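Local coordinates for probable thiosulfate sulfurtransferase (Thermus thermophilus, PDB 2EG4), which probably transfers sulfur from thiosulfate to cyanide and binds a zinc ion, at residues V8-R13 against V64-E69; R27-S32 against C76-F81. All coordinates share one frame; numbering follows the deposited sequence.

How the contacts relate
Strand 8-11 runs first, and after helix 15-20 the chain returns beside it as strand 27-28, then leads through helix 41-57 to strand 64-67 and helix 73-84. Contact 1 (8-13 with 64-69) closes a loop of 50 residues by laying strand 64-67 along strand 8-11. Contact 2 (27-32 with 76-81) closes one of 43 residues by bringing the chain after strand 27-28 against helix 73-84. The segments alternate along the chain, so the two loops cross. The contacts also touch: R27 and strand 8-11 probably share backbone hydrogen bonds. Together they join three neighbouring strands and one helix of the N-terminal rhodanese-like domain.

Contact 1 of 2, residues V8-R13 against V64-E69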
loop_
_atom_site.group_PDB
_atom_site.type_symbol
_atom_site.label_atom_id
_atom_site.label_comp_id
_atom_site.label_asym_id
_atom_site.label_seq_id
_atom_site.Cartn_x
_atom_site.Cartn_y
_atom_site.Cartn_z
ATOM N N VAL B 8 8.040 -10.684 -13.264
ATOM C CA VAL B 8 7.497 -9.559 -14.014
ATOM C C VAL B 8 7.906 -8.292 -13.270
ATOM O O VAL B 8 7.606 -8.139 -12.086
ATOM C CB VAL B 8 5.964 -9.617 -14.080
ATOM C CG1 VAL B 8 5.440 -8.457 -14.919
ATOM C CG2 VAL B 8 5.519 -10.949 -14.659
ATOM N N LEU B 9 8.587 -7.386 -13.959
ATOM C CA LEU B 9 9.039 -6.160 -13.322
ATOM C C LEU B 9 8.055 -5.004 -13.460
ATOM O O LEU B 9 7.391 -4.850 -14.488
ATOM C CB LEU B 9 10.407 -5.748 -13.878
ATOM C CG LEU B 9 11.577 -6.706 -13.599
ATOM C CD1 LEU B 9 11.334 -8.042 -14.282
ATOM C CD2 LEU B 9 12.875 -6.093 -14.106
ATOM N N VAL B 10 7.971 -4.202 -12.405
ATOM C CA VAL B 10 7.092 -3.042 -12.364
ATOM C C VAL B 10 7.854 -1.862 -11.768
ATOM O O VAL B 10 8.293 -1.896 -10.607
ATOM C CB VAL B 10 5.824 -3.317 -11.514
ATOM C CG1 VAL B 10 4.941 -2.085 -11.483
ATOM C CG2 VAL B 10 5.052 -4.495 -12.085
ATOM N N ASP B 11 8.019 -0.825 -12.585
ATOM C CA ASP B 11 8.707 0.402 -12.206
ATOM C C ASP B 11 7.637 1.376 -11.691
ATOM O O ASP B 11 6.748 1.780 -12.446
ATOM C CB ASP B 11 9.393 0.990 -13.445
ATOM C CG ASP B 11 10.363 2.104 -13.119
ATOM O OD1 ASP B 11 10.135 2.868 -12.156
ATOM O OD2 ASP B 11 11.367 2.230 -13.850
ATOM N N THR B 12 7.721 1.754 -10.420
ATOM C CA THR B 12 6.741 2.664 -9.827
ATOM C C THR B 12 7.211 4.110 -9.802
ATOM O O THR B 12 6.636 4.947 -9.115
ATOM C CB THR B 12 6.395 2.249 -8.385
ATOM O OG1 THR B 12 7.571 2.342 -7.564
ATOM C CG2 THR B 12 5.871 0.830 -8.365
ATOM N N ARG B 13 8.259 4.414 -10.555
ATOM C CA ARG B 13 8.763 5.781 -10.591
ATOM C C ARG B 13 7.933 6.594 -11.590
ATOM O O ARG B 13 7.151 6.029 -12.357
ATOM C CB ARG B 13 10.236 5.784 -11.010
ATOM C CG ARG B 13 11.164 5.104 -10.002
ATOM C CD ARG B 13 12.570 5.038 -10.557
ATOM N NE ARG B 13 12.568 4.310 -11.821
ATOM C CZ ARG B 13 13.402 4.545 -12.830
ATOM N NH1 ARG B 13 14.318 5.502 -12.730
ATOM N NH2 ARG B 13 13.312 3.825 -13.935
ATOM N N VAL B 64 5.837 -11.110 -9.065
ATOM C CA VAL B 64 6.025 -9.746 -9.545
ATOM C C VAL B 64 7.020 -9.016 -8.662
ATOM O O VAL B 64 6.931 -9.088 -7.440
ATOM C CB VAL B 64 4.712 -8.932 -9.507
ATOM C CG1 VAL B 64 4.989 -7.499 -9.938
ATOM C CG2 VAL B 64 3.667 -9.573 -10.401
ATOM N N VAL B 65 7.962 -8.315 -9.282
ATOM C CA VAL B 65 8.947 -7.551 -8.541
ATOM C C VAL B 65 8.816 -6.079 -8.895
ATOM O O VAL B 65 9.018 -5.693 -10.046
ATOM C CB VAL B 65 10.379 -8.004 -8.868
ATOM C CG1 VAL B 65 11.380 -7.097 -8.161
ATOM C CG2 VAL B 65 10.569 -9.454 -8.434
ATOM N N LEU B 66 8.491 -5.266 -7.896
ATOM C CA LEU B 66 8.330 -3.831 -8.091
ATOM C C LEU B 66 9.561 -3.083 -7.591
ATOM O O LEU B 66 10.112 -3.402 -6.532
ATOM C CB LEU B 66 7.083 -3.327 -7.347
ATOM C CG LEU B 66 5.725 -3.946 -7.703
ATOM C CD1 LEU B 66 5.441 -5.162 -6.810
ATOM C CD2 LEU B 66 4.622 -2.902 -7.496
ATOM N N TYR B 67 10.002 -2.083 -8.346
ATOM C CA TYR B 67 11.168 -1.320 -7.924
ATOM C C TYR B 67 10.955 0.188 -8.001
ATOM O O TYR B 67 10.098 0.672 -8.747
ATOM C CB TYR B 67 12.398 -1.739 -8.739
ATOM C CG TYR B 67 12.386 -1.341 -10.201
ATOM C CD1 TYR B 67 12.878 -0.100 -10.613
ATOM C CD2 TYR B 67 11.902 -2.212 -11.171
ATOM C CE1 TYR B 67 12.894 0.258 -11.962
ATOM C CE2 TYR B 67 11.907 -1.863 -12.525
ATOM C CZ TYR B 67 12.404 -0.632 -12.911
ATOM O OH TYR B 67 12.407 -0.300 -14.252
ATOM N N ASP B 68 11.734 0.915 -7.208
ATOM C CA ASP B 68 11.665 2.371 -7.134
ATOM C C ASP B 68 12.973 2.816 -6.488
ATOM O O ASP B 68 13.842 1.989 -6.202
ATOM C CB ASP B 68 10.478 2.803 -6.258
ATOM C CG ASP B 68 10.020 4.231 -6.539
ATOM O OD1 ASP B 68 10.880 5.099 -6.792
ATOM O OD2 ASP B 68 8.797 4.489 -6.491
ATOM N N GLU B 69 13.126 4.114 -6.257
ATOM C CA GLU B 69 14.345 4.601 -5.625
ATOM C C GLU B 69 14.067 4.821 -4.145
ATOM O O GLU B 69 13.659 5.905 -3.718
ATOM C CB GLU B 69 14.827 5.899 -6.288
ATOM C CG GLU B 69 16.207 6.345 -5.794
ATOM C CD GLU B 69 17.214 5.195 -5.737
ATOM O OE1 GLU B 69 17.537 4.623 -6.803
ATOM O OE2 GLU B 69 17.681 4.858 -4.626
#
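The Y67 ring carries the D11 backbone on one face: D11 CA stands 4.0 Å from the centroid of the Y67 ring, 15° off its normal, as a CH-pi contact displaced toward the rim. L9 CB reaches the ring near its plane, at the CE2 edge. The phenol OH of Y67 makes only a weak bond to D11 OD2, and its stronger partner is the backbone N of L23. The carboxylate of D11 lies at the guanidinium edge of R13, which grips it side-on: R13 NE meets D11 OD1 at 2.8 Å and R13 NH2 meets D11 OD2 at 2.5 Å, both on syn lone pairs. D11 OD1 also takes the backbone N of R13, forming an Asx turn, so three bonds fix the carboxylate's rotation. The T12 hydroxyl, lodged between its own backbone N and carbonyl carbon (chi1 63°), donates to D68 OD2 at 2.7 Å from above the carboxylate plane. D68 OD2 is also held by R74 and T72. The strands pair in parallel: V65 N donates to V8 O, V10 N to V65 O at 3.0 Å, Y67 N to V10 O and T12 N to Y67 O. On the face bearing V8, V10, V64 and L66, V10 CG2 packs on V64 CG1 at 3.7 Å. Strands 8-11 and 64-67 are the central pair of a four-stranded parallel sheet, flanked by strands 27-28 and 89-92; helix 73-84 packs L75 on T12 and L75, T78 and A79 on L66, while W92 of strand 89-92 and the ring of W96 pack against Y67.

Contact 2 of 2, residues R27-S32 against C76-F81; sequences RHLDLS and CRTAFF
Within the N-terminal rhodanese-like domain, the chain leaving the edge strand 27-28 passes along helix 73-84, where an inverse gamma turn centred on L31 meets R77, T78 and F81. The turn is anchored by T78, whose OG1 accepts the backbone N of L31 at 3.1 Å with an N-H...O angle of 161°. The same hydroxyl is bonded to the carbonyl of R74 one helical turn earlier, so it links turn and helix backbone. T78 CG2, on the other branch, packs against L29 CG at 4.1 Å. The CB of L31 is directed toward the helix, and its CD1 comes to 3.5 Å from F81 CB, while L31 CB lies near F81 CD2. With CG anti to the carbonyl carbon (chi1 -61°), L31 brings CD1 beside F81 CB, the two side chains crossing obliquely. R77 extends past the turn from CG to NE. D30 OD1 and L31 O lie at the edge of its guanidinium; the approach to S32 is too close in the model to be read in detail. The salt bridge from R77 NH2 to D30 OD1 is long, at 3.3 Å, and the place of that nitrogen is less sure; R77 NH1 is bonded to the carbonyl of A195, in the other rhodanese-like domain. An alanine here is likely to leave the A195 carbonyl without its donor and D30 without its long, less certain partner, weakening a tie between the two domains. A loop from an edge strand packed on a helix that follows a central strand fits the alpha/beta rhodanese fold, here close to where its two copies meet.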
loop_
_atom_site.group_PDB
_atom_site.type_symbol
_atom_site.label_atom_id
_atom_site.label_comp_id
_atom_site.label_asym_id
_atom_site.label_seq_id
_atom_site.Cartn_x
_atom_site.Cartn_y
_atom_site.Cartn_z
ATOM N N ARG B 27 7.261 -2.766 -16.646
ATOM C CA ARG B 27 6.066 -1.973 -16.938
ATOM C C ARG B 27 6.040 -0.780 -15.991
ATOM O O ARG B 27 6.643 -0.818 -14.921
ATOM C CB ARG B 27 4.789 -2.794 -16.734
ATOM C CG ARG B 27 4.623 -4.000 -17.651
ATOM C CD ARG B 27 5.268 -5.242 -17.064
ATOM N NE ARG B 27 4.758 -6.467 -17.677
ATOM C CZ ARG B 27 5.401 -7.167 -18.607
ATOM N NH1 ARG B 27 6.588 -6.767 -19.040
ATOM N NH2 ARG B 27 4.858 -8.274 -19.096
ATOM N N HIS B 28 5.349 0.284 -16.380
ATOM C CA HIS B 28 5.250 1.462 -15.524
ATOM C C HIS B 28 3.876 1.479 -14.853
ATOM O O HIS B 28 2.856 1.300 -15.522
ATOM C CB HIS B 28 5.462 2.730 -16.354
ATOM C CG HIS B 28 5.227 3.999 -15.596
ATOM N ND1 HIS B 28 3.964 4.481 -15.328
ATOM C CD2 HIS B 28 6.091 4.887 -15.053
ATOM C CE1 HIS B 28 4.061 5.613 -14.654
ATOM N NE2 HIS B 28 5.342 5.883 -14.474
ATOM N N LEU B 29 3.849 1.684 -13.536
ATOM C CA LEU B 29 2.586 1.707 -12.798
ATOM C C LEU B 29 2.709 2.403 -11.447
ATOM O O LEU B 29 3.632 2.134 -10.676
ATOM C CB LEU B 29 2.066 0.280 -12.593
ATOM C CG LEU B 29 0.739 0.110 -11.842
ATOM C CD1 LEU B 29 -0.412 0.733 -12.657
ATOM C CD2 LEU B 29 0.462 -1.361 -11.628
ATOM N N ASP B 30 1.760 3.290 -11.170
ATOM C CA ASP B 30 1.727 4.050 -9.927
ATOM C C ASP B 30 0.269 4.213 -9.496
ATOM O O ASP B 30 -0.453 5.057 -10.025
ATOM C CB ASP B 30 2.365 5.423 -10.151
ATOM C CG ASP B 30 2.700 6.140 -8.857
ATOM O OD1 ASP B 30 1.852 6.170 -7.933
ATOM O OD2 ASP B 30 3.815 6.693 -8.769
ATOM N N LEU B 31 -0.164 3.403 -8.539
ATOM C CA LEU B 31 -1.538 3.464 -8.060
ATOM C C LEU B 31 -1.699 4.424 -6.888
ATOM O O LEU B 31 -2.287 4.092 -5.856
ATOM C CB LEU B 31 -2.003 2.063 -7.676
ATOM C CG LEU B 31 -1.977 1.112 -8.873
ATOM C CD1 LEU B 31 -2.262 -0.310 -8.432
ATOM C CD2 LEU B 31 -3.018 1.572 -9.898
ATOM N N SER B 32 -1.198 5.639 -7.076
ATOM C CA SER B 32 -1.252 6.666 -6.044
ATOM C C SER B 32 -2.624 7.158 -5.565
ATOM O O SER B 32 -3.128 6.739 -4.524
ATOM C CB SER B 32 -0.425 7.873 -6.496
ATOM O OG SER B 32 -0.410 8.886 -5.503
ATOM N N CYS B 76 5.101 1.169 -2.420
ATOM C CA CYS B 76 4.343 0.322 -1.498
ATOM C C CYS B 76 2.827 0.322 -1.718
ATOM O O CYS B 76 2.198 -0.727 -1.685
ATOM C CB CYS B 76 4.650 0.712 -0.045
ATOM S SG CYS B 76 6.367 0.414 0.487
ATOM N N ARG B 77 2.209 1.475 -1.938
ATOM C CA ARG B 77 0.764 1.403 -2.138
ATOM C C ARG B 77 0.498 0.617 -3.422
ATOM O O ARG B 77 -0.473 -0.135 -3.508
ATOM C CB ARG B 77 0.133 2.793 -2.199
ATOM C CG ARG B 77 0.711 3.658 -3.252
ATOM C CD ARG B 77 -0.109 4.918 -3.420
ATOM N NE ARG B 77 0.573 5.809 -4.340
ATOM C CZ ARG B 77 1.352 6.823 -3.984
ATOM N NH1 ARG B 77 1.560 7.111 -2.698
ATOM N NH2 ARG B 77 1.942 7.537 -4.931
ATOM N N THR B 78 1.390 0.740 -4.398
ATOM C CA THR B 78 1.233 0.015 -5.656
ATOM C C THR B 78 1.433 -1.494 -5.448
ATOM O O THR B 78 0.654 -2.318 -5.937
ATOM C CB THR B 78 2.219 0.525 -6.724
ATOM O OG1 THR B 78 1.986 1.923 -6.960
ATOM C CG2 THR B 78 2.045 -0.248 -8.024
ATOM N N ALA B 79 2.475 -1.861 -4.713
ATOM C CA ALA B 79 2.709 -3.267 -4.442
ATOM C C ALA B 79 1.543 -3.807 -3.611
ATOM O O ALA B 79 1.153 -4.979 -3.748
ATOM C CB ALA B 79 4.039 -3.446 -3.676
ATOM N N PHE B 80 0.992 -2.961 -2.745
ATOM C CA PHE B 80 -0.120 -3.364 -1.904
ATOM C C PHE B 80 -1.336 -3.792 -2.732
ATOM O O PHE B 80 -1.981 -4.785 -2.421
ATOM C CB PHE B 80 -0.544 -2.246 -0.959
ATOM C CG PHE B 80 -1.623 -2.654 -0.012
ATOM C CD1 PHE B 80 -1.327 -3.399 1.120
ATOM C CD2 PHE B 80 -2.961 -2.357 -0.285
ATOM C CE1 PHE B 80 -2.337 -3.843 1.956
ATOM C CE2 PHE B 80 -3.976 -2.800 0.551
ATOM C CZ PHE B 80 -3.667 -3.546 1.673
ATOM N N PHE B 81 -1.653 -3.037 -3.780
ATOM C CA PHE B 81 -2.802 -3.384 -4.608
ATOM C C PHE B 81 -2.595 -4.702 -5.350
ATOM O O PHE B 81 -3.490 -5.544 -5.373
ATOM C CB PHE B 81 -3.118 -2.253 -5.600
ATOM C CG PHE B 81 -3.995 -1.176 -5.020
ATOM C CD1 PHE B 81 -5.335 -1.426 -4.757
ATOM C CD2 PHE B 81 -3.468 0.064 -4.684
ATOM C CE1 PHE B 81 -6.138 -0.450 -4.157
ATOM C CE2 PHE B 81 -4.257 1.049 -4.086
ATOM C CZ PHE B 81 -5.589 0.792 -3.821
#